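Local coordinates for protein putative phosphatase (Bacteroides thetaiotaomicron, PDB 3KYA) that is a putative phosphatase that may hydrolyse phosphate esters, binds zinc ions, and carries an IPT/TIG domain of the immunoglobulin-like E-set clan near its N terminus, at residues V18-F23 against V91-S96; S46-K51 against I80-G85. All coordinates share one frame; numbering follows the deposited sequence.

Interaction 1 (V18-F23 against V91-S96). With ZN (zinc ion), chain B.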
loop_
_atom_site.group_PDB
_atom_site.type_symbol
_atom_site.label_atom_id
_atom_site.label_comp_id
_atom_site.label_asym_id
_atom_site.label_seq_id
_atom_site.Cartn_x
_atom_site.Cartn_y
_atom_site.Cartn_z
ATOM N N VAL A 18 1.204 42.824 -4.886
ATOM C CA VAL A 18 1.230 41.409 -5.193
ATOM C C VAL A 18 -0.001 40.891 -4.470
ATOM O O VAL A 18 -0.292 41.321 -3.344
ATOM C CB VAL A 18 2.496 40.711 -4.685
ATOM C CG1 VAL A 18 2.365 39.196 -4.825
ATOM C CG2 VAL A 18 3.711 41.213 -5.435
ATOM N N ALA A 19 -0.742 39.994 -5.109
ATOM C CA ALA A 19 -1.948 39.448 -4.506
ATOM C C ALA A 19 -1.980 37.935 -4.589
ATOM O O ALA A 19 -1.467 37.363 -5.538
ATOM C CB ALA A 19 -3.194 40.037 -5.199
ATOM N N ILE A 20 -2.553 37.304 -3.562
ATOM C CA ILE A 20 -2.838 35.877 -3.544
ATOM C C ILE A 20 -4.361 35.759 -3.477
ATOM O O ILE A 20 -4.970 36.253 -2.526
ATOM C CB ILE A 20 -2.215 35.168 -2.342
ATOM C CG1 ILE A 20 -0.686 35.187 -2.475
ATOM C CG2 ILE A 20 -2.764 33.743 -2.233
ATOM C CD1 ILE A 20 0.045 34.612 -1.263
ATOM N N SER A 21 -4.965 35.105 -4.468
ATOM C CA SER A 21 -6.426 34.974 -4.533
ATOM C C SER A 21 -6.959 33.613 -4.105
ATOM O O SER A 21 -8.113 33.506 -3.695
ATOM C CB SER A 21 -6.895 35.238 -5.966
ATOM O OG SER A 21 -6.281 34.313 -6.847
ATOM N N ASP A 22 -6.127 32.574 -4.186
ATOM C CA ASP A 22 -6.586 31.225 -3.931
ATOM C C ASP A 22 -5.378 30.298 -3.904
ATOM O O ASP A 22 -4.291 30.674 -4.319
ATOM C CB ASP A 22 -7.525 30.804 -5.078
ATOM C CG ASP A 22 -8.442 29.644 -4.728
ATOM O OD1 ASP A 22 -8.402 29.114 -3.599
ATOM O OD2 ASP A 22 -9.264 29.284 -5.607
ATOM N N PHE A 23 -5.579 29.097 -3.392
ATOM C CA PHE A 23 -4.547 28.072 -3.417
ATOM C C PHE A 23 -5.206 26.711 -3.349
ATOM O O PHE A 23 -6.349 26.585 -2.881
ATOM C CB PHE A 23 -3.489 28.254 -2.302
ATOM C CG PHE A 23 -4.062 28.391 -0.917
ATOM C CD1 PHE A 23 -4.329 27.278 -0.145
ATOM C CD2 PHE A 23 -4.313 29.644 -0.383
ATOM C CE1 PHE A 23 -4.881 27.405 1.133
ATOM C CE2 PHE A 23 -4.858 29.787 0.892
ATOM C CZ PHE A 23 -5.133 28.661 1.659
ATOM N N VAL A 91 8.194 43.463 -2.955
ATOM C CA VAL A 91 6.789 43.640 -2.585
ATOM C C VAL A 91 6.324 42.344 -1.925
ATOM O O VAL A 91 6.575 41.256 -2.452
ATOM C CB VAL A 91 5.905 44.015 -3.812
ATOM C CG1 VAL A 91 4.439 44.217 -3.406
ATOM C CG2 VAL A 91 6.431 45.279 -4.475
ATOM N N THR A 92 5.685 42.466 -0.760
ATOM C CA THR A 92 5.228 41.311 0.018
ATOM C C THR A 92 3.729 41.331 0.276
ATOM O O THR A 92 3.144 42.388 0.448
ATOM C CB THR A 92 5.930 41.258 1.396
ATOM O OG1 THR A 92 7.345 41.168 1.214
ATOM C CG2 THR A 92 5.469 40.059 2.210
ATOM N N THR A 93 3.112 40.152 0.271
ATOM C CA THR A 93 1.706 40.021 0.615
ATOM C C THR A 93 1.529 38.742 1.405
ATOM O O THR A 93 2.377 37.851 1.350
ATOM C CB THR A 93 0.776 39.996 -0.618
ATOM O OG1 THR A 93 -0.588 40.176 -0.195
ATOM C CG2 THR A 93 0.907 38.688 -1.388
ATOM N N THR A 94 0.435 38.662 2.152
ATOM C CA THR A 94 0.115 37.473 2.934
ATOM C C THR A 94 -1.297 37.059 2.566
ATOM O O THR A 94 -2.190 37.913 2.505
ATOM C CB THR A 94 0.209 37.740 4.446
ATOM O OG1 THR A 94 1.550 38.117 4.774
ATOM C CG2 THR A 94 -0.161 36.497 5.259
ATOM N N ALA A 95 -1.499 35.769 2.305
ATOM C CA ALA A 95 -2.815 35.274 1.924
ATOM C C ALA A 95 -3.785 35.522 3.084
ATOM O O ALA A 95 -3.406 35.411 4.255
ATOM C CB ALA A 95 -2.768 33.817 1.564
ATOM N N SER A 96 -5.026 35.861 2.752
ATOM C CA SER A 96 -6.020 36.180 3.781
ATOM C C SER A 96 -6.481 34.938 4.554
ATOM O O SER A 96 -6.841 35.058 5.731
ATOM C CB SER A 96 -7.212 36.963 3.183
ATOM O OG SER A 96 -7.968 36.175 2.284
HETATM ZN ZN ZN B . -9.635 30.505 -7.404
HETATM O O HOH W 1 -2.065 42.697 -1.830
HETATM O O HOH W 2 1.409 43.601 -1.879
HETATM O O HOH W 3 -5.869 36.005 -0.070
HETATM O O HOH W 4 -2.929 38.825 -1.091
#

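Interaction 2 (S46-K51 against I80-G85). With EDO (1,2-ethanediol), chain E.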
loop_
_atom_site.group_PDB
_atom_site.type_symbol
_atom_site.label_atom_id
_atom_site.label_comp_id
_atom_site.label_asym_id
_atom_site.label_seq_id
_atom_site.Cartn_x
_atom_site.Cartn_y
_atom_site.Cartn_z
ATOM N N SER A 46 13.910 32.876 -9.282
ATOM C CA SER A 46 14.969 33.598 -8.557
ATOM C C SER A 46 14.491 34.875 -7.861
ATOM O O SER A 46 15.141 35.347 -6.929
ATOM C CB SER A 46 16.165 33.908 -9.481
ATOM O OG SER A 46 15.881 34.939 -10.418
ATOM N N LYS A 47 13.353 35.419 -8.288
ATOM C CA LYS A 47 12.832 36.658 -7.721
ATOM C C LYS A 47 11.671 36.431 -6.756
ATOM O O LYS A 47 11.043 37.400 -6.302
ATOM C CB LYS A 47 12.400 37.607 -8.858
ATOM C CG LYS A 47 13.554 38.144 -9.695
ATOM C CD LYS A 47 14.403 39.116 -8.883
ATOM C CE LYS A 47 15.489 39.781 -9.719
ATOM N NZ LYS A 47 16.271 40.766 -8.905
ATOM N N VAL A 48 11.404 35.174 -6.407
ATOM C CA VAL A 48 10.283 34.867 -5.521
ATOM C C VAL A 48 10.717 34.047 -4.312
ATOM O O VAL A 48 11.475 33.080 -4.431
ATOM C CB VAL A 48 9.189 34.117 -6.298
ATOM C CG1 VAL A 48 8.105 33.552 -5.357
ATOM C CG2 VAL A 48 8.576 35.032 -7.370
ATOM N N LYS A 49 10.225 34.451 -3.146
ATOM C CA LYS A 49 10.458 33.731 -1.905
ATOM C C LYS A 49 9.098 33.517 -1.240
ATOM O O LYS A 49 8.247 34.417 -1.223
ATOM C CB LYS A 49 11.427 34.489 -0.991
ATOM C CG LYS A 49 12.816 34.690 -1.584
ATOM C CD LYS A 49 13.569 33.360 -1.799
ATOM C CE LYS A 49 14.919 33.542 -2.494
ATOM N NZ LYS A 49 14.784 33.921 -3.936
ATOM N N VAL A 50 8.893 32.307 -0.731
ATOM C CA VAL A 50 7.640 31.923 -0.100
ATOM C C VAL A 50 7.888 31.345 1.281
ATOM O O VAL A 50 8.816 30.556 1.478
ATOM C CB VAL A 50 6.898 30.855 -0.962
ATOM C CG1 VAL A 50 5.649 30.321 -0.237
ATOM C CG2 VAL A 50 6.499 31.413 -2.321
ATOM N N LYS A 51 7.062 31.758 2.242
ATOM C CA LYS A 51 7.067 31.171 3.570
ATOM C C LYS A 51 5.668 30.645 3.850
ATOM O O LYS A 51 4.671 31.276 3.484
ATOM C CB LYS A 51 7.427 32.181 4.657
ATOM C CG LYS A 51 8.881 32.524 4.779
ATOM C CD LYS A 51 9.100 33.389 6.034
ATOM C CE LYS A 51 10.570 33.666 6.283
ATOM N NZ LYS A 51 10.739 34.502 7.525
ATOM N N ILE A 80 0.479 31.925 4.539
ATOM C CA ILE A 80 1.230 31.968 3.279
ATOM C C ILE A 80 1.700 33.385 3.010
ATOM O O ILE A 80 0.881 34.302 2.902
ATOM C CB ILE A 80 0.379 31.463 2.103
ATOM C CG1 ILE A 80 -0.075 30.030 2.368
ATOM C CG2 ILE A 80 1.160 31.525 0.809
ATOM C CD1 ILE A 80 -1.082 29.495 1.397
ATOM N N GLU A 81 3.018 33.571 2.928
ATOM C CA GLU A 81 3.601 34.888 2.704
ATOM C C GLU A 81 4.516 34.777 1.500
ATOM O O GLU A 81 5.274 33.804 1.384
ATOM C CB GLU A 81 4.351 35.359 3.955
ATOM C CG GLU A 81 4.965 36.752 3.875
ATOM C CD GLU A 81 5.932 37.038 5.021
ATOM O OE1 GLU A 81 5.489 37.178 6.185
ATOM O OE2 GLU A 81 7.144 37.153 4.759
ATOM N N ILE A 82 4.396 35.740 0.588
ATOM C CA ILE A 82 5.189 35.760 -0.635
ATOM C C ILE A 82 5.827 37.124 -0.798
ATOM O O ILE A 82 5.190 38.147 -0.523
ATOM C CB ILE A 82 4.330 35.452 -1.883
ATOM C CG1 ILE A 82 3.747 34.040 -1.809
ATOM C CG2 ILE A 82 5.156 35.581 -3.166
ATOM C CD1 ILE A 82 2.936 33.649 -3.036
ATOM N N THR A 83 7.088 37.131 -1.219
ATOM C CA THR A 83 7.827 38.347 -1.496
ATOM C C THR A 83 8.369 38.205 -2.908
ATOM O O THR A 83 9.046 37.221 -3.220
ATOM C CB THR A 83 8.992 38.597 -0.518
ATOM O OG1 THR A 83 8.486 38.717 0.812
ATOM C CG2 THR A 83 9.763 39.898 -0.897
ATOM N N VAL A 84 8.032 39.165 -3.759
ATOM C CA VAL A 84 8.475 39.201 -5.137
ATOM C C VAL A 84 9.397 40.410 -5.272
ATOM O O VAL A 84 9.083 41.497 -4.778
ATOM C CB VAL A 84 7.288 39.312 -6.115
ATOM C CG1 VAL A 84 7.768 39.188 -7.585
ATOM C CG2 VAL A 84 6.242 38.252 -5.797
ATOM N N GLY A 85 10.544 40.214 -5.918
ATOM C CA GLY A 85 11.513 41.286 -6.093
ATOM C C GLY A 85 12.525 41.369 -4.966
ATOM O O GLY A 85 12.439 40.630 -3.981
HETATM C C1 EDO E . 8.143 35.461 2.134
HETATM O O1 EDO E . 7.957 36.861 2.348
HETATM C C2 EDO E . 9.619 35.164 1.902
HETATM O O2 EDO E . 10.393 35.404 3.078
#

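Interaction 1 (V18-F23 against V91-S96)
This contact lies in the IPT/TIG domain, an immunoglobulin-like beta fold, where Val18 and Ile20 face Val91, Thr93 and Ala95 of segment 91-96. Where they touch, 18-20 and 91-95 run in nearly the same direction, 13° apart, but no clear direct hydrogen bond joins the segments. Apolar side chains meet instead. Val18 CG2 touches Val91 CG1 at 3.7 Å. Ile20 CG2 rests on Ala95 CB at 3.8 Å. Thr93 sits between them. Its CG2 lies between the backbone N and the carbonyl carbon and meets Val18 CG1 and Ile20 CG1. Water replaces the missing backbone pairing. One water accepts from Val18 N and donates to Thr92 O. Another donates to Ile20 O at 2.6 Å and accepts from Ser96 N. A third accepts from Ile20 N and pairs at 2.8 Å with Thr93 OG1, which is anti to the backbone N (chi1 -167°). On the far side of the strand, Ser21 and Asp22 form a classic beta bulge opposite Tyr37. Asp22 OD2 binds a zinc ion at 2.2 Å. Asp22 OD1 makes a salt bridge to Lys26 and accepts a hydrogen bond from Phe23 N at 2.8 Å, with the donor 39° out of the carboxylate plane.

Interaction 2 (S46-K51 against I80-G85)
Strands 48-51 and 80-84 run antiparallel at 165°, with Val48 opposite Val84, Lys49 opposite Thr83, Val50 opposite Ile82 and Lys51 opposite Glu81. Lys49 with Thr83 and Lys51 with Glu81 are the hydrogen-bonded pairs, each joined by two backbone bonds. The bond from Lys51 N to Glu81 O is 2.8 Å long and nearly straight (171°). Gly85 N adds a fifth bond to Lys47 O at 2.9 Å, just past the last strand pair. The valine and isoleucine pairs are non-hydrogen-bonded. There CA-H groups point at carbonyl oxygens, as with Val50 CA and Glu81 O at 3.4 Å.

Side chains alternate between two faces. On the buried face are Val48, Val50, Ile82 and Val84. In one of the two conformers of Ile82, it lies side by side with Val50, Val50 CG2 against Ile82 CG1 at 3.8 Å. In that conformer Ile82 CG2, anti to the backbone N, leans the other way, to Val48 CG1 at 4.2 Å. The opposite face carries Lys49, Lys51, Glu81 and Thr83. A 1,2-ethanediol, probably from the crystallisation liquor, lies over it. Its O1 donates to Glu81 OE2 at 2.6 Å and also lies very close to Thr83 OG1. Its C2 rests on Lys49 CB at 3.5 Å. Lys51 NZ is 5.3 Å from Glu81 OE2, so any attraction acts without contact. Lys47 NZ instead forms a salt bridge with Glu86.

In the sheet, strand 48-52 has strand 55-62 on its other side, where Val50 and Ala57 share a backbone hydrogen bond. Strand 80-84 is flanked in turn by strand 91-94, through backbone bonds of Ile82 with Thr93 and Val84 with Val91. Ile20 of strand 19-28 packs on Ile80 and Ile82.

From the N terminus, 18-23 supplies the first half of interaction 1. The chain then makes strand 33-39 and reaches 46-51, the first half of interaction 2. After strands 55-62 and 66-70 it returns along 80-85 and closes interaction 2. Segment 91-96 follows and closes interaction 1, so the shorter loop lies wholly within the longer one. The two contacts meet where strands 80-84 and 91-94 are neighbours in the sheet. There Thr92 OG1 probably forms a hydrogen bond with Thr83 OG1. Together they tie strand 19-28 to the hairpin of 80-84 and 91-94, and that hairpin to strand 48-52.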